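Side-chain contacts in aminopentol aminotransferase (Sphingopyxis macrogoltabida, PDB 6HBS), which transfers the amino group of aminopentol (hydrolysed fumonisin B1) to pyruvate, using pyridoxal 5'-phosphate as cofactor, in the degradation of fumonisin B1: residues G104-R107 / H108-W111; G271-K274 / A275-A278; A298-T301 / L302-I305; C115-G118 / S119-T122. All blocks are in the same frame, centred on the assembly; numbering follows the deposited sequence.

In the fold
Read from the N terminus, the four contacts come in series as interactions 1, 4, 2 and 3; each closes a loop of one turn, and none nests in or crosses another. Interaction 1 ends helix 94-105 and leads into strand 111-115, whose far end runs straight into interaction 4, where helix 118-133 begins over the cofactor phosphate. Interaction 2 follows strand 267-271, the antiparallel neighbour of 111-115, and meets interaction 1 through D110 and G271. Interaction 3 lies within helix 292-307 and touches interaction 1 where M105 packs on I305. Residues 104-111 thus join edge strand 111-115 to its neighbour 267-271 and to helix 292-307, and interactions 1, 2 and 4 also reach the second subunit.

Interaction 1 of 4, residues G104-R107 / H108-W111; sequences GMVR and HADW. With MG (magnesium ion), chain D.
Between V106 and A109 the backbone reverses in a type I beta turn, closed by the bond from A109 N to V106 O at 3.0 Å, with the donor standing well above the carbonyl plane. On the side chains, V106 CG1 comes obliquely to the imidazole of H108 and lies 3.3 Å from its CD2, the two groups running alongside each other in the same direction. With CG1 anti to its own backbone N (chi1 179°), V106 leans over the turn and also reaches A109 CB at 3.8 Å. That methyl in turn sits over the centre of one face of the H108 ring, 4.1 Å above its plane, and H108 NE2 is bonded to S254 OG.

The type I turn directly follows the end of helix 94-105, and together they form a magnesium site: V106 is the first residue to leave the geometry of the helix, and its carbonyl oxygen points to the ion. V106 O and A109 O each lie 2.4 Å from the metal, and V103 O from the last helical turn joins them with two waters, one of which also donates to G104 O at 2.9 Å. All three protein ligands are main-chain oxygens. Beyond the turn, D110 and W111 both face G271 in a classic beta bulge at the start of strand 111-115. R107 holds its NE to E250 in a salt bridge, while its backbone N donates to D241.

Interaction 2 of 4, residues G271-K274 / A275-A278; sequences GSNK and ARDA
N273 and R276 meet through polar side-chain bonds in which one amide oxygen serves two donors: N273 OD1 accepts from R276 NH2 at 2.7 Å and from R276 NE at 2.8 Å. The oxygen sits at the guanidinium edge, close to that group's plane, and because the two N-H groups share a single acceptor both bonds are bent, to 146° and 143°. NH2 lies in the amide carbonyl plane, whereas NE is tilted from it. The arginine chain leaves with CG anti to the backbone N and then bends at chi3 (-72°), which swings NE and NH2 back alongside the asparagine. R276 NH2 has a second partner, the backbone oxygen of R16 of the second subunit. A leucine in place of R276 would probably leave N273 OD1 without either donor and remove one hydrogen bond to R16 of the second subunit. The other charged side chain, K274, carries its NZ away to a salt bridge with D252.

Among backbone bonds, A275 N reaches S272 O at 3.0 Å and R276 N reaches N273 O at 3.1 Å, successive i+3 to i hydrogen bonds in the pattern of a 3-10 turn. Water supplies the next step: one molecule spans N273 O and D277 N, another K274 O and A278 N, each standing in for a direct i to i+4 bond.

In apolar packing, A275 turns its methyl to W111 and L128.

The whole is a strand-to-helix connection, with a short 3-10 turn carrying the chain from strand 267-271 of the large sheet into helix 276-281.

Interaction 3 of 4, residues A298-T301 / L302-I305; sequences AIET and LRII
E300 and R303, three residues apart on helix 292-307, form a salt bridge in which each carboxylate oxygen receives its own donor. R303 NH2 gives to E300 OE2 at 2.7 Å and R303 NE to E300 OE1 at 3.2 Å, both nearly straight (166° and 170°). The carboxylate lies at the guanidinium edge, but the two planes are turned 49° apart, and the nitrogens therefore come to the oxygens from above the carboxylate plane. A bend at chi2 in the glutamate and at chi3 in the arginine brings the charged groups alongside. R303 NH1 is taken by E307, and NH2 has a further long, weak ion pair with E73.

The main chain is satisfied by i to i+4 bonds: A298 O accepts from L302 N at 2.8 Å, I299 O from R303 N at 3.0 Å, E300 O from I304 N at 3.0 Å and T301 O from I305 N at 2.9 Å. Buried T301 returns its OG1 to A297 O, one turn back, which leaves its methyl CG2 to meet I305 CD1 at 4.2 Å. Farther along, I304 O is bonded to T308 OG1 and I305 O to R240 NE.

L302 and A298 pack on L98 of helix 94-105, while E300 and I304 lie against E73 of helix 72-82. The arrangement is an intrahelical i to i+3 salt bridge, extended by E307 one turn on, along a helix that packs on helix 94-105 and helix 72-82.

Interaction 4 of 4, residues C115-G118 / S119-T122; sequences CKNG and SDAT. With PLP (pyridoxal-5'-phosphate), chain C.
D120 OD2 is gripped by two backbone N-H groups of the loop before its helix: N117 N at 2.8 Å, coming from well above the carboxylate plane, and K116 N at 3.0 Å, on the anti lone pair. A third donor is N117 ND2 of the second subunit. Within the chain, N117 ND2 gives to D120 OD1 at 3.2 Å, its amide turned 60° from the carboxylate plane as the two groups cross. D120 folds back over the loop with CG anti to its carbonyl carbon (chi1 -58°), and its CB rests against C115 CB at 3.6 Å.

N117 holds the N-cap position of helix 118-133, and D120, three residues on, turns its carboxylate back to the N-H of that residue. The asparagine side chain makes no capping bond; besides D120 OD1 of its own chain, ND2 goes to D120 OD2 of the second subunit, and OD1 accepts from W289 NE1 of that subunit. This is the phosphate-binding helix N terminus of fold type I pyridoxal-phosphate enzymes. G118 N donates to PLP O3P at 2.9 Å, while S119 grips PLP O2P twice, through N at 2.9 Å and OG at 2.7 Å. Were D120 replaced by an alanine, the N-H groups of K116 and N117 would probably lose their acceptor, and N117 ND2 its carboxylate, so that the loop beside the phosphate could shift. S119 OG is also bonded to A148 N, and S287 N of the second subunit is hydrogen-bonded to the cofactor.

Interaction 1 of 4, residues G104-R107 / H108-W111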
loop_
_atom_site.group_PDB
_atom_site.type_symbol
_atom_site.label_atom_id
_atom_site.label_comp_id
_atom_site.label_asym_id
_atom_site.label_seq_id
_atom_site.Cartn_x
_atom_site.Cartn_y
_atom_site.Cartn_z
ATOM N N GLY A 104 10.570 -20.562 4.304
ATOM C CA GLY A 104 10.567 -21.913 4.805
ATOM C C GLY A 104 9.226 -22.620 4.584
ATOM O O GLY A 104 9.206 -23.815 4.436
ATOM N N MET A 105 8.105 -21.888 4.604
ATOM C CA MET A 105 6.767 -22.490 4.546
ATOM C C MET A 105 6.339 -22.781 3.102
ATOM O O MET A 105 5.492 -23.611 2.901
ATOM C CB MET A 105 5.722 -21.568 5.190
ATOM C CG MET A 105 5.819 -21.544 6.717
ATOM S SD MET A 105 4.881 -20.200 7.486
ATOM C CE MET A 105 3.202 -20.806 7.297
ATOM N N VAL A 106 6.890 -22.052 2.123
ATOM C CA VAL A 106 6.451 -22.081 0.720
ATOM C C VAL A 106 7.489 -22.872 -0.086
ATOM O O VAL A 106 8.609 -22.404 -0.337
ATOM C CB VAL A 106 6.215 -20.649 0.188
ATOM C CG1 VAL A 106 5.774 -20.595 -1.278
ATOM C CG2 VAL A 106 5.222 -19.916 1.056
ATOM N N ARG A 107 7.136 -24.118 -0.455
ATOM C CA ARG A 107 8.075 -25.063 -1.092
ATOM C C ARG A 107 8.730 -24.489 -2.358
ATOM O O ARG A 107 9.890 -24.719 -2.585
ATOM C CB ARG A 107 7.398 -26.390 -1.459
ATOM C CG ARG A 107 7.276 -27.369 -0.299
ATOM C CD ARG A 107 6.772 -28.742 -0.738
ATOM N NE ARG A 107 7.394 -29.170 -1.993
ATOM C CZ ARG A 107 8.546 -29.839 -2.097
ATOM N NH1 ARG A 107 9.154 -30.301 -1.016
ATOM N NH2 ARG A 107 9.087 -30.041 -3.289
ATOM N N HIS A 108 7.995 -23.756 -3.200
ATOM C CA HIS A 108 8.559 -23.257 -4.448
ATOM C C HIS A 108 9.575 -22.132 -4.225
ATOM O O HIS A 108 10.302 -21.797 -5.123
ATOM C CB HIS A 108 7.437 -22.799 -5.399
ATOM C CG HIS A 108 6.966 -21.402 -5.195
ATOM N ND1 HIS A 108 7.593 -20.335 -5.801
ATOM C CD2 HIS A 108 5.879 -20.901 -4.570
ATOM C CE1 HIS A 108 6.953 -19.223 -5.483
ATOM N NE2 HIS A 108 5.905 -19.537 -4.728
ATOM N N ALA A 109 9.513 -21.469 -3.072
ATOM C CA ALA A 109 10.163 -20.163 -2.903
ATOM C C ALA A 109 11.513 -20.307 -2.191
ATOM O O ALA A 109 11.627 -21.098 -1.256
ATOM C CB ALA A 109 9.257 -19.252 -2.118
ATOM N N ASP A 110 12.454 -19.453 -2.609
ATOM C CA ASP A 110 13.776 -19.267 -2.008
ATOM C C ASP A 110 13.947 -17.847 -1.437
ATOM O O ASP A 110 14.852 -17.634 -0.627
ATOM C CB ASP A 110 14.857 -19.581 -3.031
ATOM C CG ASP A 110 14.655 -20.953 -3.652
ATOM O OD1 ASP A 110 14.597 -21.907 -2.898
ATOM O OD2 ASP A 110 14.476 -21.024 -4.873
ATOM N N TRP A 111 13.083 -16.897 -1.838
ATOM C CA TRP A 111 13.188 -15.530 -1.354
ATOM C C TRP A 111 11.810 -14.889 -1.202
ATOM O O TRP A 111 10.839 -15.343 -1.787
ATOM C CB TRP A 111 14.118 -14.703 -2.253
ATOM C CG TRP A 111 13.748 -14.667 -3.705
ATOM C CD1 TRP A 111 14.315 -15.401 -4.705
ATOM C CD2 TRP A 111 12.717 -13.876 -4.320
ATOM N NE1 TRP A 111 13.741 -15.098 -5.906
ATOM C CE2 TRP A 111 12.751 -14.169 -5.707
ATOM C CE3 TRP A 111 11.803 -12.921 -3.861
ATOM C CZ2 TRP A 111 11.877 -13.580 -6.613
ATOM C CZ3 TRP A 111 10.931 -12.341 -4.764
ATOM C CH2 TRP A 111 10.979 -12.658 -6.125
HETATM MG MG MG D . 10.846 -22.549 0.449
HETATM O O HOH W 1 10.039 -24.402 1.754
HETATM O O HOH W 2 12.039 -24.304 -1.105
HETATM O O HOH W 3 12.874 -23.890 -3.350
HETATM O O HOH W 4 13.122 -22.871 1.262
#

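Interaction 2 of 4, residues G271-K274 / A275-A278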
loop_
_atom_site.group_PDB
_atom_site.type_symbol
_atom_site.label_atom_id
_atom_site.label_comp_id
_atom_site.label_asym_id
_atom_site.label_seq_id
_atom_site.Cartn_x
_atom_site.Cartn_y
_atom_site.Cartn_z
ATOM N N GLY A 271 9.396 -16.049 -4.338
ATOM C CA GLY A 271 9.959 -16.358 -5.643
ATOM C C GLY A 271 11.043 -17.400 -5.547
ATOM O O GLY A 271 11.676 -17.510 -4.507
ATOM N N SER A 272 11.195 -18.191 -6.614
ATOM C CA SER A 272 12.247 -19.171 -6.702
ATOM C C SER A 272 13.550 -18.482 -7.130
ATOM O O SER A 272 13.552 -17.367 -7.661
ATOM C CB SER A 272 11.866 -20.291 -7.643
ATOM O OG SER A 272 11.991 -19.851 -8.969
ATOM N N ASN A 273 14.667 -19.163 -6.890
ATOM C CA ASN A 273 16.004 -18.684 -7.248
ATOM C C ASN A 273 16.099 -18.332 -8.734
ATOM O O ASN A 273 16.830 -17.454 -9.098
ATOM C CB ASN A 273 17.068 -19.689 -6.802
ATOM C CG ASN A 273 17.411 -19.504 -5.340
ATOM O OD1 ASN A 273 17.330 -18.386 -4.830
ATOM N ND2 ASN A 273 17.749 -20.580 -4.649
ATOM N N LYS A 274 15.312 -18.986 -9.586
ATOM C CA LYS A 274 15.345 -18.702 -11.028
ATOM C C LYS A 274 15.119 -17.200 -11.278
ATOM O O LYS A 274 15.728 -16.617 -12.197
ATOM C CB LYS A 274 14.288 -19.583 -11.703
ATOM C CG LYS A 274 13.888 -19.195 -13.114
ATOM C CD LYS A 274 13.300 -20.351 -13.891
ATOM C CE LYS A 274 11.804 -20.440 -13.729
ATOM N NZ LYS A 274 11.265 -21.754 -14.170
ATOM N N ALA A 275 14.245 -16.577 -10.469
ATOM C CA ALA A 275 13.785 -15.194 -10.665
ATOM C C ALA A 275 14.551 -14.171 -9.815
ATOM O O ALA A 275 14.194 -12.994 -9.850
ATOM C CB ALA A 275 12.315 -15.103 -10.330
ATOM N N ARG A 276 15.562 -14.606 -9.060
ATOM C CA ARG A 276 16.210 -13.780 -8.043
ATOM C C ARG A 276 16.914 -12.582 -8.694
ATOM O O ARG A 276 16.790 -11.439 -8.200
ATOM C CB ARG A 276 17.182 -14.617 -7.204
ATOM C CG ARG A 276 17.785 -13.861 -6.025
ATOM C CD ARG A 276 18.857 -14.643 -5.291
ATOM N NE ARG A 276 18.315 -15.743 -4.521
ATOM C CZ ARG A 276 17.967 -15.670 -3.241
ATOM N NH1 ARG A 276 18.106 -14.520 -2.586
ATOM N NH2 ARG A 276 17.440 -16.731 -2.645
ATOM N N ASP A 277 17.623 -12.808 -9.812
ATOM C CA ASP A 277 18.387 -11.718 -10.442
ATOM C C ASP A 277 17.458 -10.612 -10.924
ATOM O O ASP A 277 17.799 -9.440 -10.788
ATOM C CB ASP A 277 19.238 -12.162 -11.639
ATOM C CG ASP A 277 20.505 -12.892 -11.237
ATOM O OD1 ASP A 277 20.952 -12.727 -10.089
ATOM O OD2 ASP A 277 21.023 -13.640 -12.079
ATOM N N ALA A 278 16.318 -10.990 -11.522
ATOM C CA ALA A 278 15.370 -10.001 -12.019
ATOM C C ALA A 278 14.749 -9.213 -10.853
ATOM O O ALA A 278 14.458 -8.041 -10.965
ATOM C CB ALA A 278 14.300 -10.681 -12.833
HETATM O O HOH W 5 18.107 -15.586 -10.870
HETATM O O HOH W 6 16.098 -13.618 -12.959
#

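Interaction 3 of 4, residues A298-T301 / L302-I305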
loop_
_atom_site.group_PDB
_atom_site.type_symbol
_atom_site.label_atom_id
_atom_site.label_comp_id
_atom_site.label_asym_id
_atom_site.label_seq_id
_atom_site.Cartn_x
_atom_site.Cartn_y
_atom_site.Cartn_z
ATOM N N ALA A 298 2.879 -10.729 11.309
ATOM C CA ALA A 298 2.934 -11.763 10.299
ATOM C C ALA A 298 3.715 -12.956 10.854
ATOM O O ALA A 298 3.339 -14.103 10.622
ATOM C CB ALA A 298 3.562 -11.226 9.021
ATOM N N ILE A 299 4.818 -12.690 11.574
ATOM C CA ILE A 299 5.605 -13.782 12.136
ATOM C C ILE A 299 4.701 -14.621 13.050
ATOM O O ILE A 299 4.782 -15.839 13.047
ATOM C CB ILE A 299 6.868 -13.260 12.846
ATOM C CG1 ILE A 299 7.895 -12.776 11.818
ATOM C CG2 ILE A 299 7.471 -14.285 13.778
ATOM C CD1 ILE A 299 9.065 -12.022 12.446
ATOM N N GLU A 300 3.896 -13.974 13.879
ATOM C CA GLU A 300 3.094 -14.716 14.840
ATOM C C GLU A 300 1.916 -15.437 14.148
ATOM O O GLU A 300 1.580 -16.547 14.500
ATOM C CB GLU A 300 2.615 -13.766 15.919
ATOM C CG GLU A 300 1.798 -14.421 17.013
ATOM C CD GLU A 300 2.535 -15.439 17.863
ATOM O OE1 GLU A 300 3.712 -15.624 17.673
ATOM O OE2 GLU A 300 1.885 -16.065 18.689
ATOM N N THR A 301 1.259 -14.766 13.197
ATOM C CA THR A 301 0.232 -15.385 12.354
ATOM C C THR A 301 0.802 -16.612 11.630
ATOM O O THR A 301 0.201 -17.682 11.685
ATOM C CB THR A 301 -0.336 -14.369 11.363
ATOM O OG1 THR A 301 -0.857 -13.247 12.071
ATOM C CG2 THR A 301 -1.403 -14.987 10.494
ATOM N N LEU A 302 1.969 -16.483 10.980
ATOM C CA LEU A 302 2.561 -17.618 10.302
ATOM C C LEU A 302 2.878 -18.755 11.300
ATOM O O LEU A 302 2.743 -19.928 10.929
ATOM C CB LEU A 302 3.825 -17.225 9.542
ATOM C CG LEU A 302 3.657 -16.288 8.341
ATOM C CD1 LEU A 302 5.019 -15.907 7.775
ATOM C CD2 LEU A 302 2.758 -16.887 7.260
ATOM N N ARG A 303 3.297 -18.431 12.537
ATOM C CA ARG A 303 3.583 -19.477 13.540
ATOM C C ARG A 303 2.288 -20.254 13.849
ATOM O O ARG A 303 2.265 -21.480 13.917
ATOM C CB ARG A 303 4.220 -18.895 14.818
ATOM C CG ARG A 303 4.573 -19.944 15.877
ATOM C CD ARG A 303 4.699 -19.436 17.305
ATOM N NE ARG A 303 3.500 -18.790 17.854
ATOM C CZ ARG A 303 2.430 -19.425 18.300
ATOM N NH1 ARG A 303 2.359 -20.742 18.229
ATOM N NH2 ARG A 303 1.421 -18.744 18.803
ATOM N N ILE A 304 1.206 -19.528 14.077
ATOM C CA ILE A 304 -0.061 -20.123 14.354
ATOM C C ILE A 304 -0.517 -21.006 13.178
ATOM O O ILE A 304 -1.076 -22.089 13.405
ATOM C CB ILE A 304 -1.075 -19.048 14.729
ATOM C CG1 ILE A 304 -0.696 -18.410 16.070
ATOM C CG2 ILE A 304 -2.490 -19.598 14.742
ATOM C CD1 ILE A 304 -1.532 -17.263 16.452
ATOM N N ILE A 305 -0.245 -20.576 11.939
ATOM C CA ILE A 305 -0.623 -21.334 10.752
ATOM C C ILE A 305 0.133 -22.666 10.763
ATOM O O ILE A 305 -0.444 -23.698 10.470
ATOM C CB ILE A 305 -0.379 -20.518 9.461
ATOM C CG1 ILE A 305 -1.409 -19.392 9.293
ATOM C CG2 ILE A 305 -0.269 -21.403 8.234
ATOM C CD1 ILE A 305 -1.077 -18.410 8.161
#

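Interaction 4 of 4, residues C115-G118 / S119-T122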
loop_
_atom_site.group_PDB
_atom_site.type_symbol
_atom_site.label_atom_id
_atom_site.label_comp_id
_atom_site.label_asym_id
_atom_site.label_seq_id
_atom_site.Cartn_x
_atom_site.Cartn_y
_atom_site.Cartn_z
ATOM N N CYS A 115 5.648 -5.814 0.806
ATOM C CA CYS A 115 5.017 -4.565 0.357
ATOM C C CYS A 115 3.745 -4.334 1.185
ATOM O O CYS A 115 3.603 -4.922 2.266
ATOM C CB CYS A 115 4.745 -4.635 -1.143
ATOM S SG CYS A 115 3.958 -6.199 -1.622
ATOM N N LYS A 116 2.852 -3.439 0.741
ATOM C CA LYS A 116 1.660 -3.148 1.526
ATOM C C LYS A 116 0.425 -3.841 0.948
ATOM O O LYS A 116 -0.249 -4.561 1.665
ATOM C CB LYS A 116 1.403 -1.647 1.632
ATOM C CG LYS A 116 2.305 -0.922 2.614
ATOM C CD LYS A 116 2.118 -1.297 4.080
ATOM C CE LYS A 116 3.248 -2.144 4.605
ATOM N NZ LYS A 116 3.206 -2.231 6.070
ATOM N N ASN A 117 0.103 -3.514 -0.305
ATOM C CA ASN A 117 -1.108 -3.924 -0.967
ATOM C C ASN A 117 -0.836 -5.217 -1.735
ATOM O O ASN A 117 0.275 -5.407 -2.228
ATOM C CB ASN A 117 -1.603 -2.899 -1.987
ATOM C CG ASN A 117 -1.835 -1.505 -1.437
ATOM O OD1 ASN A 117 -2.562 -1.325 -0.462
ATOM N ND2 ASN A 117 -1.295 -0.488 -2.113
ATOM N N GLY A 118 -1.865 -6.062 -1.900
ATOM C CA GLY A 118 -1.752 -7.190 -2.773
ATOM C C GLY A 118 -1.456 -6.777 -4.215
ATOM O O GLY A 118 -0.709 -7.472 -4.909
ATOM N N SER A 119 -1.992 -5.615 -4.611
ATOM C CA SER A 119 -1.765 -5.000 -5.924
ATOM C C SER A 119 -0.267 -4.683 -6.130
ATOM O O SER A 119 0.202 -4.704 -7.248
ATOM C CB SER A 119 -2.635 -3.768 -6.091
ATOM O OG SER A 119 -4.026 -4.102 -6.104
ATOM N N ASP A 120 0.448 -4.331 -5.037
ATOM C CA ASP A 120 1.892 -4.093 -5.060
ATOM C C ASP A 120 2.622 -5.389 -5.458
ATOM O O ASP A 120 3.579 -5.339 -6.267
ATOM C CB ASP A 120 2.424 -3.628 -3.687
ATOM C CG ASP A 120 1.815 -2.365 -3.086
ATOM O OD1 ASP A 120 1.148 -1.606 -3.821
ATOM O OD2 ASP A 120 2.014 -2.139 -1.847
ATOM N N ALA A 121 2.199 -6.529 -4.878
ATOM C CA ALA A 121 2.851 -7.814 -5.130
ATOM C C ALA A 121 2.575 -8.269 -6.571
ATOM O O ALA A 121 3.450 -8.754 -7.226
ATOM C CB ALA A 121 2.430 -8.861 -4.132
ATOM N N THR A 122 1.348 -8.100 -7.061
ATOM C CA THR A 122 1.048 -8.575 -8.429
ATOM C C THR A 122 1.739 -7.693 -9.474
ATOM O O THR A 122 2.234 -8.208 -10.481
ATOM C CB THR A 122 -0.457 -8.701 -8.667
ATOM O OG1 THR A 122 -1.070 -7.415 -8.520
ATOM C CG2 THR A 122 -1.099 -9.724 -7.756
HETATM N N1 PLP C . -5.275 -10.390 -6.125
HETATM C C2 PLP C . -6.373 -11.031 -5.670
HETATM C C2A PLP C . -6.696 -12.443 -6.097
HETATM C C3 PLP C . -7.226 -10.368 -4.687
HETATM O O3 PLP C . -8.324 -10.985 -4.201
HETATM C C4 PLP C . -6.870 -9.008 -4.223
HETATM C C4A PLP C . -7.752 -8.371 -3.209
HETATM C C5 PLP C . -5.667 -8.388 -4.855
HETATM C C6 PLP C . -4.922 -9.138 -5.757
HETATM C C5A PLP C . -5.184 -6.983 -4.498
HETATM O O4P PLP C . -4.924 -6.853 -3.077
HETATM P P PLP C . -5.149 -5.368 -2.494
HETATM O O1P PLP C . -6.577 -5.061 -2.533
HETATM O O2P PLP C . -4.395 -4.473 -3.436
HETATM O O3P PLP C . -4.579 -5.526 -1.102
#